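Local coordinates for protein dermonecrotic toxin (Pasteurella multocida, PDB 2EBF) that acts as a potent mitogen and bone-resorbing toxin in porcine atrophic rhinitis, represented here by its C-terminal region, at residues 41-46 with 569-574; 650-655 with 712-717; 366-371 with 495-500; 395-400 with 453-458. All coordinates share one frame; numbering follows the deposited sequence.

Interaction 1: 41-46 with 569-574; sequences YSPFRI and LGLKQF
The carbonyl oxygen of Ser42, a residue lying against Leu571, takes a hydrogen bond from Arg45 NH1 at 2.9 Å, with the donor above the carbonyl plane. It helps close a type I beta turn from Ser42 to Arg45, which an ST turn reinforces: Phe44 N gives its hydrogen to Ser42 OG at 3.1 Å. Serine suits the place because its hydroxyl, swung anti to the backbone N (chi1 -180°), reaches forward to that N-H while OG lies 3.7 Å from Leu571 CB. Leu571, at the centre of an inverse gamma turn, lays CD1 against both the Pro43 and Phe44 rings, 4.0 Å from Pro43 CD. The Tyr41 ring lies beside the Gln573 stem, Tyr41 CD1 4.1 Å from Gln573 CB. Through Leu571, and through Arg45 NH2 bonding Arg741 O, this surface contact ties the N-terminal loop of the fragment to its C3 domain. Phe44 also rests on helix 151-164. Pro43 CG sits over the centre of the Phe44 ring, whose CD1 is 3.7 Å from Leu571 CD1.

Interaction 2: 650-655 with 712-717; sequences ITWWRR and NRAINP
An antiparallel sheet of the C3 domain is joined here by the chain leaving helix 701-711, which ends in a Schellman motif with Arg713, at positive phi, as its C-prime residue. Trp653 and Ile715 form a hydrogen-bonded antiparallel pair: Trp653 N reaches Ile715 O at 3.0 Å and nearly straight (169°), while the return bond, Ile715 N to Trp653 O, is weak. The indole of Trp652 lies across the helix end. Its CG stands between the backbone N and the carbonyl carbon (chi1 65°), which turns a ring face onto Ala714; Ala714 CB makes a CH-pi contact over that face, 3.8 Å from the centroid of the Trp652 five-membered ring. A methyl is small enough to let the ring come so close. Farther along, Trp652 CZ2 meets Asn712 CB at 3.6 Å, and Asn712 ND2 bonds Ile708 O. Trp653 NE1 is held by Thr738 OG1, while Asn716 CB abuts that ring's edge. One water accepts from Trp652 NE1 at 3.0 Å and donates to Asn712 O at 2.7 Å.

Interaction 3: 366-371 with 495-500; sequences CMNTYR and GQKFVV
Backbone bonding comes first: Arg371 O accepts from Phe498 N at 3.3 Å (158°) and is also approached by Lys497 CA, 3.4 Å away. The two cationic side chains meet through the methylenes of Lys497, their charged ends kept apart (Arg371 NH1 to Lys497 NZ 4.5 Å). Bends at chi2 (-87°) and chi3 fold Arg371 back so that its guanidinium lies flat under the extended Lys497 chain, with Lys497 CG 3.9 Å above the centre of the plane; Arg371 NH2 makes a weak bond to Gln496 O. A long aliphatic stem makes lysine apt here, for it covers the guanidinium while its NZ goes on to bond Asn395 O. Asn368 ND2 is 3.0 Å from Lys497 NZ, but both are donors; the amide is held instead by OD1 to Asn395 ND2. Among apolar contacts, the unbranched Met367 chain, bent at chi2 and chi3, brings CE within 4.1 Å of Val499 CG2. Arg371, at positive phi, follows helix 359-370 and leads into strand 372-376, parallel neighbour of strand 498-502, while Phe392 of helix 389-394 touches both Met367 and Val499.

Interaction 4: 395-400 with 453-458; sequences NGLTEI and NNIKFR
Two parallel strands run in register, Glu399 beside Lys456 and Ile400 beside Phe457; the short pieces 397-400 and 455-458 run 36° apart. Lys456 N bonds Thr398 O, Ile400 N bonds Lys456 O at 2.8 Å, and Arg458 N bonds Ile400 O at 2.8 Å, the alternation expected of parallel pairing. Among the side chains, Ile455 CG2 lies 3.9 Å from Ile400 CD1 and 4.2 Å from Leu397 CD2, while Ile400 CG2 meets Phe457 CE1 at 4.0 Å. Branched and aromatic groups suit this buried face, which packs on Leu446 of helix 442-452. That helix belongs to the connection of a beta-alpha-beta unit in the C2 domain, joining strand 399-402 to strand 456-461, at one edge of the sheet. Both segments follow helices ended by Schellman motifs, with Gly396 and Asn454 taking the positive-phi positions. Glu399 and Lys456 occupy the other face. The extended Glu399 chain, CG anti to the backbone N (chi1 -165°), carries its carboxylate across to Arg458, whose NE forms a salt bridge with OE2 at 2.7 Å. The approach is from the syn side, 29° out of the carboxylate plane. Lys456 curls at chi3 and chi4 to lay CE 3.4 Å from Glu399 OE1. One water bridges Glu399 OE1 and Arg458 NH2; a second donates to Glu399 OE2 and accepts from Lys456 NZ at 2.9 Å.

The contacts form two neighbouring pairs. Interactions 1 and 2 have centres 11 Å apart and touch, with 569-574 running beside 712-717 through probable hydrogen bonds such as Phe574 N to Ala714 O; interactions 3 and 4, centres 10 Å apart, share one mainly parallel sheet of the C2 domain, in which strands 399-402 and 498-502 are adjacent. The pairs stand 51 to 61 Å apart by centres. Along the chain, interaction 1 spans both C2 contacts, interaction 3 encloses interaction 4, and interaction 2 follows last. Interaction 1 thus brings the start of the fragment to the C3 domain, across the entire intervening C2 portion.

Interaction 1: 41-46 with 569-574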
loop_
_atom_site.group_PDB
_atom_site.type_symbol
_atom_site.label_atom_id
_atom_site.label_comp_id
_atom_site.label_asym_id
_atom_site.label_seq_id
_atom_site.Cartn_x
_atom_site.Cartn_y
_atom_site.Cartn_z
ATOM N N TYR A 41 26.921 -5.002 8.330
ATOM C CA TYR A 41 26.546 -4.830 9.739
ATOM C C TYR A 41 25.040 -4.795 9.967
ATOM O O TYR A 41 24.594 -4.781 11.113
ATOM C CB TYR A 41 27.166 -3.558 10.318
ATOM C CG TYR A 41 28.672 -3.571 10.378
ATOM C CD1 TYR A 41 29.417 -2.746 9.544
ATOM C CD2 TYR A 41 29.353 -4.410 11.266
ATOM C CE1 TYR A 41 30.792 -2.747 9.586
ATOM C CE2 TYR A 41 30.743 -4.419 11.315
ATOM C CZ TYR A 41 31.447 -3.579 10.471
ATOM O OH TYR A 41 32.815 -3.561 10.494
ATOM N N SER A 42 24.262 -4.757 8.891
ATOM C CA SER A 42 22.808 -4.729 9.013
ATOM C C SER A 42 22.267 -6.099 9.419
ATOM O O SER A 42 22.705 -7.108 8.868
ATOM C CB SER A 42 22.171 -4.319 7.691
ATOM O OG SER A 42 20.764 -4.289 7.842
ATOM N N PRO A 43 21.313 -6.143 10.381
ATOM C CA PRO A 43 20.656 -7.416 10.666
ATOM C C PRO A 43 19.853 -7.944 9.475
ATOM O O PRO A 43 19.550 -9.140 9.426
ATOM C CB PRO A 43 19.694 -7.073 11.825
ATOM C CG PRO A 43 19.481 -5.590 11.715
ATOM C CD PRO A 43 20.796 -5.052 11.235
ATOM N N PHE A 44 19.527 -7.070 8.522
ATOM C CA PHE A 44 18.636 -7.427 7.407
ATOM C C PHE A 44 19.373 -7.693 6.109
ATOM O O PHE A 44 18.841 -7.464 5.025
ATOM C CB PHE A 44 17.565 -6.342 7.207
ATOM C CG PHE A 44 16.741 -6.085 8.445
ATOM C CD1 PHE A 44 16.382 -4.788 8.809
ATOM C CD2 PHE A 44 16.359 -7.137 9.258
ATOM C CE1 PHE A 44 15.628 -4.548 9.968
ATOM C CE2 PHE A 44 15.617 -6.913 10.441
ATOM C CZ PHE A 44 15.244 -5.610 10.782
ATOM N N ARG A 45 20.591 -8.199 6.211
ATOM C CA ARG A 45 21.420 -8.341 5.015
ATOM C C ARG A 45 21.103 -9.614 4.204
ATOM O O ARG A 45 21.649 -9.820 3.121
ATOM C CB ARG A 45 22.902 -8.249 5.377
ATOM C CG ARG A 45 23.377 -9.309 6.316
ATOM C CD ARG A 45 24.855 -9.124 6.622
ATOM N NE ARG A 45 25.340 -10.220 7.449
ATOM C CZ ARG A 45 25.192 -10.291 8.768
ATOM N NH1 ARG A 45 24.574 -9.315 9.442
ATOM N NH2 ARG A 45 25.670 -11.341 9.420
ATOM N N ILE A 46 20.199 -10.447 4.721
ATOM C CA ILE A 46 19.736 -11.658 3.995
ATOM C C ILE A 46 20.936 -12.513 3.563
ATOM O O ILE A 46 21.093 -12.884 2.388
ATOM C CB ILE A 46 18.781 -11.314 2.806
ATOM C CG1 ILE A 46 17.635 -10.407 3.271
ATOM C CG2 ILE A 46 18.161 -12.563 2.209
ATOM C CD1 ILE A 46 17.813 -9.012 2.838
ATOM N N LEU A 569 19.747 6.046 12.621
ATOM C CA LEU A 569 20.245 6.887 11.550
ATOM C C LEU A 569 20.390 6.082 10.277
ATOM O O LEU A 569 20.076 6.568 9.201
ATOM C CB LEU A 569 21.593 7.507 11.922
ATOM C CG LEU A 569 21.605 8.766 12.773
ATOM C CD1 LEU A 569 22.976 9.412 12.631
ATOM C CD2 LEU A 569 20.509 9.747 12.330
ATOM N N GLY A 570 20.865 4.848 10.424
ATOM C CA GLY A 570 20.977 3.901 9.310
ATOM C C GLY A 570 21.554 2.592 9.825
ATOM O O GLY A 570 22.312 2.579 10.797
ATOM N N LEU A 571 21.214 1.495 9.154
ATOM C CA LEU A 571 21.765 0.181 9.484
ATOM C C LEU A 571 22.987 -0.047 8.618
ATOM O O LEU A 571 22.987 -0.878 7.709
ATOM C CB LEU A 571 20.717 -0.926 9.301
ATOM C CG LEU A 571 19.530 -0.884 10.273
ATOM C CD1 LEU A 571 18.491 -1.990 9.988
ATOM C CD2 LEU A 571 20.036 -0.973 11.678
ATOM N N LYS A 572 24.036 0.708 8.930
ATOM C CA LYS A 572 25.295 0.645 8.218
ATOM C C LYS A 572 26.373 1.274 9.085
ATOM O O LYS A 572 26.079 1.799 10.163
ATOM C CB LYS A 572 25.184 1.404 6.897
ATOM C CG LYS A 572 24.863 2.888 7.052
ATOM C CD LYS A 572 25.042 3.607 5.728
ATOM C CE LYS A 572 24.995 5.108 5.918
ATOM N NZ LYS A 572 25.065 5.814 4.620
ATOM N N GLN A 573 27.616 1.189 8.631
ATOM C CA GLN A 573 28.681 1.962 9.252
ATOM C C GLN A 573 28.771 3.331 8.586
ATOM O O GLN A 573 28.848 3.439 7.359
ATOM C CB GLN A 573 30.026 1.249 9.172
ATOM C CG GLN A 573 31.136 1.983 9.932
ATOM C CD GLN A 573 32.435 1.218 9.968
ATOM O OE1 GLN A 573 33.130 1.200 10.985
ATOM N NE2 GLN A 573 32.777 0.581 8.858
ATOM N N PHE A 574 28.761 4.376 9.400
ATOM C CA PHE A 574 28.903 5.725 8.883
ATOM C C PHE A 574 30.372 6.091 8.753
ATOM O O PHE A 574 31.206 5.578 9.497
ATOM C CB PHE A 574 28.132 6.705 9.764
ATOM C CG PHE A 574 26.639 6.637 9.570
ATOM C CD1 PHE A 574 25.951 7.703 9.008
ATOM C CD2 PHE A 574 25.926 5.496 9.908
ATOM C CE1 PHE A 574 24.571 7.643 8.812
ATOM C CE2 PHE A 574 24.545 5.426 9.705
ATOM C CZ PHE A 574 23.870 6.496 9.157
#

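Interaction 2: 650-655 with 712-717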
loop_
_atom_site.group_PDB
_atom_site.type_symbol
_atom_site.label_atom_id
_atom_site.label_comp_id
_atom_site.label_asym_id
_atom_site.label_seq_id
_atom_site.Cartn_x
_atom_site.Cartn_y
_atom_site.Cartn_z
ATOM N N ILE A 650 23.554 10.392 21.023
ATOM C CA ILE A 650 23.757 9.420 19.969
ATOM C C ILE A 650 24.601 8.276 20.508
ATOM O O ILE A 650 25.550 8.502 21.253
ATOM C CB ILE A 650 24.396 10.066 18.720
ATOM C CG1 ILE A 650 24.536 9.014 17.614
ATOM C CG2 ILE A 650 25.739 10.755 19.077
ATOM C CD1 ILE A 650 24.875 9.572 16.238
ATOM N N THR A 651 24.245 7.054 20.128
ATOM C CA THR A 651 24.952 5.863 20.589
ATOM C C THR A 651 25.128 4.898 19.418
ATOM O O THR A 651 24.319 4.889 18.499
ATOM C CB THR A 651 24.224 5.191 21.777
ATOM O OG1 THR A 651 24.994 4.083 22.256
ATOM C CG2 THR A 651 22.811 4.725 21.385
ATOM N N TRP A 652 26.182 4.090 19.452
ATOM C CA TRP A 652 26.522 3.255 18.304
ATOM C C TRP A 652 27.359 2.067 18.755
ATOM O O TRP A 652 27.713 1.958 19.931
ATOM C CB TRP A 652 27.260 4.072 17.217
ATOM C CG TRP A 652 28.611 4.605 17.639
ATOM C CD1 TRP A 652 29.821 3.968 17.528
ATOM C CD2 TRP A 652 28.883 5.882 18.231
ATOM N NE1 TRP A 652 30.826 4.765 18.031
ATOM C CE2 TRP A 652 30.280 5.947 18.464
ATOM C CE3 TRP A 652 28.079 6.973 18.609
ATOM C CZ2 TRP A 652 30.890 7.060 19.054
ATOM C CZ3 TRP A 652 28.692 8.089 19.189
ATOM C CH2 TRP A 652 30.087 8.120 19.400
ATOM N N TRP A 653 27.655 1.182 17.812
ATOM C CA TRP A 653 28.471 0.009 18.105
ATOM C C TRP A 653 29.867 0.204 17.564
ATOM O O TRP A 653 30.070 0.858 16.524
ATOM C CB TRP A 653 27.864 -1.270 17.500
ATOM C CG TRP A 653 26.442 -1.507 17.881
ATOM C CD1 TRP A 653 25.359 -1.381 17.064
ATOM C CD2 TRP A 653 25.931 -1.879 19.177
ATOM N NE1 TRP A 653 24.209 -1.655 17.753
ATOM C CE2 TRP A 653 24.525 -1.964 19.054
ATOM C CE3 TRP A 653 26.525 -2.161 20.422
ATOM C CZ2 TRP A 653 23.691 -2.331 20.120
ATOM C CZ3 TRP A 653 25.686 -2.520 21.498
ATOM C CH2 TRP A 653 24.282 -2.583 21.337
ATOM N N ARG A 654 30.834 -0.372 18.268
ATOM C CA ARG A 654 32.225 -0.288 17.845
ATOM C C ARG A 654 32.877 -1.669 17.945
ATOM O O ARG A 654 32.737 -2.354 18.964
ATOM C CB ARG A 654 32.993 0.714 18.710
ATOM C CG ARG A 654 34.411 1.015 18.210
ATOM C CD ARG A 654 35.395 0.921 19.355
ATOM N NE ARG A 654 35.651 2.203 19.970
ATOM C CZ ARG A 654 36.176 2.382 21.182
ATOM N NH1 ARG A 654 36.494 1.350 21.960
ATOM N NH2 ARG A 654 36.367 3.612 21.623
ATOM N N ARG A 655 33.573 -2.073 16.882
ATOM C CA ARG A 655 34.289 -3.353 16.888
ATOM C C ARG A 655 35.334 -3.353 17.993
ATOM O O ARG A 655 36.084 -2.380 18.143
ATOM C CB ARG A 655 34.931 -3.622 15.515
ATOM C CG ARG A 655 35.900 -4.818 15.438
ATOM C CD ARG A 655 35.220 -6.130 15.826
ATOM N NE ARG A 655 35.788 -7.310 15.165
ATOM C CZ ARG A 655 36.899 -7.949 15.537
ATOM N NH1 ARG A 655 37.634 -7.522 16.559
ATOM N NH2 ARG A 655 37.290 -9.023 14.858
ATOM N N ASN A 712 33.222 9.154 14.013
ATOM C CA ASN A 712 33.484 7.985 14.826
ATOM C C ASN A 712 33.309 6.653 14.105
ATOM O O ASN A 712 33.391 5.590 14.737
ATOM C CB ASN A 712 32.615 8.034 16.083
ATOM C CG ASN A 712 33.120 9.039 17.087
ATOM O OD1 ASN A 712 34.184 8.851 17.695
ATOM N ND2 ASN A 712 32.373 10.118 17.266
ATOM N N ARG A 713 33.055 6.714 12.793
ATOM C CA ARG A 713 32.804 5.522 11.980
ATOM C C ARG A 713 31.788 4.620 12.688
ATOM O O ARG A 713 31.989 3.409 12.828
ATOM C CB ARG A 713 34.114 4.787 11.656
ATOM C CG ARG A 713 35.110 5.660 10.845
ATOM C CD ARG A 713 36.425 4.935 10.592
ATOM N NE ARG A 713 36.236 3.783 9.709
ATOM C CZ ARG A 713 36.257 3.845 8.377
ATOM N NH1 ARG A 713 36.467 5.005 7.760
ATOM N NH2 ARG A 713 36.065 2.743 7.660
ATOM N N ALA A 714 30.707 5.253 13.149
ATOM C CA ALA A 714 29.668 4.607 13.945
ATOM C C ALA A 714 28.939 3.515 13.180
ATOM O O ALA A 714 28.543 3.721 12.028
ATOM C CB ALA A 714 28.665 5.655 14.425
ATOM N N ILE A 715 28.748 2.371 13.842
ATOM C CA ILE A 715 27.975 1.268 13.294
ATOM C C ILE A 715 26.567 1.286 13.879
ATOM O O ILE A 715 26.388 1.299 15.106
ATOM C CB ILE A 715 28.636 -0.117 13.573
ATOM C CG1 ILE A 715 30.049 -0.210 12.970
ATOM C CG2 ILE A 715 27.751 -1.254 13.037
ATOM C CD1 ILE A 715 30.919 -1.285 13.649
ATOM N N ASN A 716 25.583 1.299 12.985
ATOM C CA ASN A 716 24.166 1.291 13.339
ATOM C C ASN A 716 23.790 2.325 14.411
ATOM O O ASN A 716 23.172 1.981 15.421
ATOM C CB ASN A 716 23.705 -0.130 13.712
ATOM C CG ASN A 716 23.951 -1.143 12.599
ATOM O OD1 ASN A 716 24.174 -0.772 11.433
ATOM N ND2 ASN A 716 23.908 -2.434 12.952
ATOM N N PRO A 717 24.147 3.605 14.177
ATOM C CA PRO A 717 23.936 4.646 15.181
ATOM C C PRO A 717 22.464 4.939 15.452
ATOM O O PRO A 717 21.619 4.811 14.559
ATOM C CB PRO A 717 24.660 5.872 14.600
ATOM C CG PRO A 717 24.773 5.609 13.145
ATOM C CD PRO A 717 24.765 4.135 12.943
HETATM O O HOH W 1 33.602 4.322 17.119
HETATM O O HOH W 2 32.414 1.988 14.910
#

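Interaction 3: 366-371 with 495-500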
loop_
_atom_site.group_PDB
_atom_site.type_symbol
_atom_site.label_atom_id
_atom_site.label_comp_id
_atom_site.label_asym_id
_atom_site.label_seq_id
_atom_site.Cartn_x
_atom_site.Cartn_y
_atom_site.Cartn_z
ATOM N N CYS A 366 -22.872 25.602 -3.360
ATOM C CA CYS A 366 -22.098 24.398 -3.722
ATOM C C CYS A 366 -21.176 24.658 -4.913
ATOM O O CYS A 366 -19.997 24.265 -4.907
ATOM C CB CYS A 366 -23.024 23.205 -4.024
ATOM S SG CYS A 366 -23.853 22.513 -2.551
ATOM N N MET A 367 -21.716 25.320 -5.927
ATOM C CA MET A 367 -20.956 25.599 -7.136
ATOM C C MET A 367 -19.925 26.714 -6.926
ATOM O O MET A 367 -18.748 26.537 -7.253
ATOM C CB MET A 367 -21.887 25.895 -8.327
ATOM C CG MET A 367 -22.641 24.663 -8.884
ATOM S SD MET A 367 -21.610 23.269 -9.451
ATOM C CE MET A 367 -21.513 22.262 -7.968
ATOM N N ASN A 368 -20.348 27.836 -6.351
ATOM C CA ASN A 368 -19.494 29.028 -6.299
ATOM C C ASN A 368 -18.544 29.110 -5.106
ATOM O O ASN A 368 -17.446 29.661 -5.234
ATOM C CB ASN A 368 -20.336 30.304 -6.403
ATOM C CG ASN A 368 -21.171 30.352 -7.674
ATOM O OD1 ASN A 368 -22.297 30.856 -7.671
ATOM N ND2 ASN A 368 -20.624 29.840 -8.766
ATOM N N THR A 369 -18.952 28.558 -3.967
ATOM C CA THR A 369 -18.118 28.573 -2.756
ATOM C C THR A 369 -17.392 27.240 -2.530
ATOM O O THR A 369 -16.160 27.208 -2.425
ATOM C CB THR A 369 -18.949 28.961 -1.504
ATOM O OG1 THR A 369 -19.466 30.284 -1.669
ATOM C CG2 THR A 369 -18.106 28.924 -0.240
ATOM N N TYR A 370 -18.147 26.143 -2.454
ATOM C CA TYR A 370 -17.547 24.837 -2.172
ATOM C C TYR A 370 -16.850 24.237 -3.388
ATOM O O TYR A 370 -15.956 23.396 -3.242
ATOM C CB TYR A 370 -18.582 23.852 -1.643
ATOM C CG TYR A 370 -19.418 24.334 -0.480
ATOM C CD1 TYR A 370 -18.910 25.235 0.461
ATOM C CD2 TYR A 370 -20.717 23.861 -0.304
ATOM C CE1 TYR A 370 -19.688 25.667 1.541
ATOM C CE2 TYR A 370 -21.502 24.283 0.772
ATOM C CZ TYR A 370 -20.978 25.185 1.688
ATOM O OH TYR A 370 -21.751 25.598 2.747
ATOM N N ARG A 371 -17.279 24.662 -4.577
ATOM C CA ARG A 371 -16.751 24.173 -5.862
ATOM C C ARG A 371 -17.143 22.717 -6.137
ATOM O O ARG A 371 -16.679 22.115 -7.098
ATOM C CB ARG A 371 -15.226 24.339 -5.945
ATOM C CG ARG A 371 -14.706 25.712 -5.494
ATOM C CD ARG A 371 -14.712 26.699 -6.636
ATOM N NE ARG A 371 -13.998 26.136 -7.776
ATOM C CZ ARG A 371 -13.737 26.781 -8.904
ATOM N NH1 ARG A 371 -14.118 28.045 -9.064
ATOM N NH2 ARG A 371 -13.084 26.156 -9.874
ATOM N N GLY A 495 -10.288 25.443 -11.494
ATOM C CA GLY A 495 -11.218 25.664 -12.598
ATOM C C GLY A 495 -12.266 24.580 -12.798
ATOM O O GLY A 495 -12.926 24.536 -13.843
ATOM N N GLN A 496 -12.418 23.701 -11.810
ATOM C CA GLN A 496 -13.420 22.644 -11.886
ATOM C C GLN A 496 -14.499 22.862 -10.843
ATOM O O GLN A 496 -14.205 23.165 -9.684
ATOM C CB GLN A 496 -12.791 21.259 -11.699
ATOM C CG GLN A 496 -11.778 20.887 -12.774
ATOM C CD GLN A 496 -11.438 19.400 -12.801
ATOM O OE1 GLN A 496 -11.954 18.606 -12.002
ATOM N NE2 GLN A 496 -10.567 19.016 -13.735
ATOM N N LYS A 497 -15.747 22.725 -11.284
ATOM C CA LYS A 497 -16.909 22.724 -10.403
ATOM C C LYS A 497 -17.674 21.449 -10.725
ATOM O O LYS A 497 -18.155 21.270 -11.837
ATOM C CB LYS A 497 -17.778 23.958 -10.646
ATOM C CG LYS A 497 -17.136 25.260 -10.197
ATOM C CD LYS A 497 -17.976 26.457 -10.614
ATOM C CE LYS A 497 -17.503 27.740 -9.943
ATOM N NZ LYS A 497 -18.323 28.896 -10.402
ATOM N N PHE A 498 -17.741 20.542 -9.760
ATOM C CA PHE A 498 -18.188 19.192 -10.052
ATOM C C PHE A 498 -19.303 18.735 -9.124
ATOM O O PHE A 498 -19.525 19.315 -8.055
ATOM C CB PHE A 498 -17.006 18.213 -9.968
ATOM C CG PHE A 498 -16.358 18.167 -8.610
ATOM C CD1 PHE A 498 -16.800 17.268 -7.645
ATOM C CD2 PHE A 498 -15.321 19.048 -8.285
ATOM C CE1 PHE A 498 -16.208 17.224 -6.382
ATOM C CE2 PHE A 498 -14.730 19.015 -7.016
ATOM C CZ PHE A 498 -15.180 18.107 -6.068
ATOM N N VAL A 499 -19.988 17.679 -9.551
ATOM C CA VAL A 499 -20.919 16.940 -8.713
ATOM C C VAL A 499 -20.511 15.466 -8.753
ATOM O O VAL A 499 -20.170 14.946 -9.816
ATOM C CB VAL A 499 -22.374 17.098 -9.229
ATOM C CG1 VAL A 499 -23.308 16.151 -8.502
ATOM C CG2 VAL A 499 -22.847 18.556 -9.113
ATOM N N VAL A 500 -20.531 14.797 -7.600
ATOM C CA VAL A 500 -20.198 13.371 -7.534
ATOM C C VAL A 500 -21.379 12.583 -6.994
ATOM O O VAL A 500 -22.043 13.020 -6.051
ATOM C CB VAL A 500 -18.974 13.073 -6.614
ATOM C CG1 VAL A 500 -18.421 11.650 -6.861
ATOM C CG2 VAL A 500 -17.887 14.066 -6.817
#

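Interaction 4: 395-400 with 453-458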
loop_
_atom_site.group_PDB
_atom_site.type_symbol
_atom_site.label_atom_id
_atom_site.label_comp_id
_atom_site.label_asym_id
_atom_site.label_seq_id
_atom_site.Cartn_x
_atom_site.Cartn_y
_atom_site.Cartn_z
ATOM N N ASN A 395 -24.263 28.131 -12.847
ATOM C CA ASN A 395 -23.289 28.494 -11.824
ATOM C C ASN A 395 -21.921 27.850 -12.053
ATOM O O ASN A 395 -21.086 27.802 -11.149
ATOM C CB ASN A 395 -23.842 28.185 -10.430
ATOM C CG ASN A 395 -24.950 29.139 -10.036
ATOM O OD1 ASN A 395 -26.140 28.850 -10.218
ATOM N ND2 ASN A 395 -24.568 30.310 -9.549
ATOM N N GLY A 396 -21.705 27.353 -13.268
ATOM C CA GLY A 396 -20.385 26.900 -13.689
ATOM C C GLY A 396 -20.021 25.426 -13.575
ATOM O O GLY A 396 -18.853 25.079 -13.756
ATOM N N LEU A 397 -20.995 24.549 -13.318
ATOM C CA LEU A 397 -20.735 23.094 -13.315
ATOM C C LEU A 397 -19.917 22.684 -14.543
ATOM O O LEU A 397 -20.292 23.000 -15.670
ATOM C CB LEU A 397 -22.051 22.294 -13.296
ATOM C CG LEU A 397 -21.951 20.765 -13.343
ATOM C CD1 LEU A 397 -21.534 20.201 -11.978
ATOM C CD2 LEU A 397 -23.264 20.148 -13.820
ATOM N N THR A 398 -18.805 21.986 -14.319
ATOM C CA THR A 398 -17.957 21.545 -15.437
ATOM C C THR A 398 -17.976 20.035 -15.624
ATOM O O THR A 398 -17.736 19.547 -16.726
ATOM C CB THR A 398 -16.474 21.998 -15.275
ATOM O OG1 THR A 398 -15.951 21.510 -14.038
ATOM C CG2 THR A 398 -16.354 23.518 -15.307
ATOM N N GLU A 399 -18.266 19.297 -14.553
ATOM C CA GLU A 399 -18.071 17.849 -14.566
ATOM C C GLU A 399 -18.986 17.083 -13.603
ATOM O O GLU A 399 -19.261 17.535 -12.488
ATOM C CB GLU A 399 -16.601 17.539 -14.251
ATOM C CG GLU A 399 -16.170 16.121 -14.570
ATOM C CD GLU A 399 -14.656 15.983 -14.712
ATOM O OE1 GLU A 399 -13.938 16.989 -14.515
ATOM O OE2 GLU A 399 -14.187 14.862 -15.030
ATOM N N ILE A 400 -19.431 15.911 -14.058
ATOM C CA ILE A 400 -20.188 14.951 -13.250
ATOM C C ILE A 400 -19.351 13.686 -13.071
ATOM O O ILE A 400 -18.793 13.162 -14.034
ATOM C CB ILE A 400 -21.530 14.568 -13.933
ATOM C CG1 ILE A 400 -22.426 15.804 -14.098
ATOM C CG2 ILE A 400 -22.248 13.442 -13.160
ATOM C CD1 ILE A 400 -23.416 15.701 -15.252
ATOM N N ASN A 453 -25.727 18.187 -22.737
ATOM C CA ASN A 453 -25.391 19.492 -22.184
ATOM C C ASN A 453 -23.908 19.843 -22.251
ATOM O O ASN A 453 -23.487 20.867 -21.717
ATOM C CB ASN A 453 -25.936 19.617 -20.758
ATOM C CG ASN A 453 -27.450 19.583 -20.716
ATOM O OD1 ASN A 453 -28.111 20.598 -20.944
ATOM N ND2 ASN A 453 -28.009 18.413 -20.439
ATOM N N ASN A 454 -23.135 19.001 -22.936
ATOM C CA ASN A 454 -21.679 19.155 -23.053
ATOM C C ASN A 454 -20.962 19.357 -21.710
ATOM O O ASN A 454 -20.117 20.245 -21.559
ATOM C CB ASN A 454 -21.318 20.258 -24.056
ATOM C CG ASN A 454 -21.911 20.008 -25.428
ATOM O OD1 ASN A 454 -22.730 20.792 -25.917
ATOM N ND2 ASN A 454 -21.508 18.909 -26.060
ATOM N N ILE A 455 -21.326 18.520 -20.745
ATOM C CA ILE A 455 -20.673 18.470 -19.442
ATOM C C ILE A 455 -19.816 17.212 -19.430
ATOM O O ILE A 455 -20.239 16.160 -19.930
ATOM C CB ILE A 455 -21.719 18.420 -18.288
ATOM C CG1 ILE A 455 -22.663 19.634 -18.340
ATOM C CG2 ILE A 455 -21.045 18.305 -16.913
ATOM C CD1 ILE A 455 -21.988 21.010 -18.135
ATOM N N LYS A 456 -18.608 17.325 -18.882
ATOM C CA LYS A 456 -17.716 16.170 -18.716
ATOM C C LYS A 456 -18.338 15.119 -17.810
ATOM O O LYS A 456 -18.988 15.457 -16.822
ATOM C CB LYS A 456 -16.376 16.611 -18.129
ATOM C CG LYS A 456 -15.529 17.421 -19.086
ATOM C CD LYS A 456 -14.447 18.203 -18.355
ATOM C CE LYS A 456 -13.328 17.301 -17.858
ATOM N NZ LYS A 456 -12.673 16.489 -18.943
ATOM N N PHE A 457 -18.158 13.849 -18.170
ATOM C CA PHE A 457 -18.626 12.726 -17.366
ATOM C C PHE A 457 -17.444 11.818 -17.032
ATOM O O PHE A 457 -16.732 11.347 -17.925
ATOM C CB PHE A 457 -19.716 11.931 -18.095
ATOM C CG PHE A 457 -20.425 10.929 -17.219
ATOM C CD1 PHE A 457 -21.588 11.283 -16.540
ATOM C CD2 PHE A 457 -19.929 9.635 -17.066
ATOM C CE1 PHE A 457 -22.253 10.375 -15.737
ATOM C CE2 PHE A 457 -20.587 8.719 -16.265
ATOM C CZ PHE A 457 -21.753 9.091 -15.591
ATOM N N ARG A 458 -17.244 11.576 -15.741
ATOM C CA ARG A 458 -16.115 10.778 -15.283
ATOM C C ARG A 458 -16.559 9.612 -14.407
ATOM O O ARG A 458 -17.324 9.792 -13.459
ATOM C CB ARG A 458 -15.140 11.671 -14.507
ATOM C CG ARG A 458 -13.937 10.953 -13.909
ATOM C CD ARG A 458 -12.970 11.963 -13.293
ATOM N NE ARG A 458 -12.457 12.900 -14.303
ATOM C CZ ARG A 458 -11.446 12.636 -15.129
ATOM N NH1 ARG A 458 -10.826 11.465 -15.076
ATOM N NH2 ARG A 458 -11.057 13.546 -16.020
HETATM O O HOH W 3 -11.494 16.441 -15.560
HETATM O O HOH W 4 -13.760 14.037 -17.769
#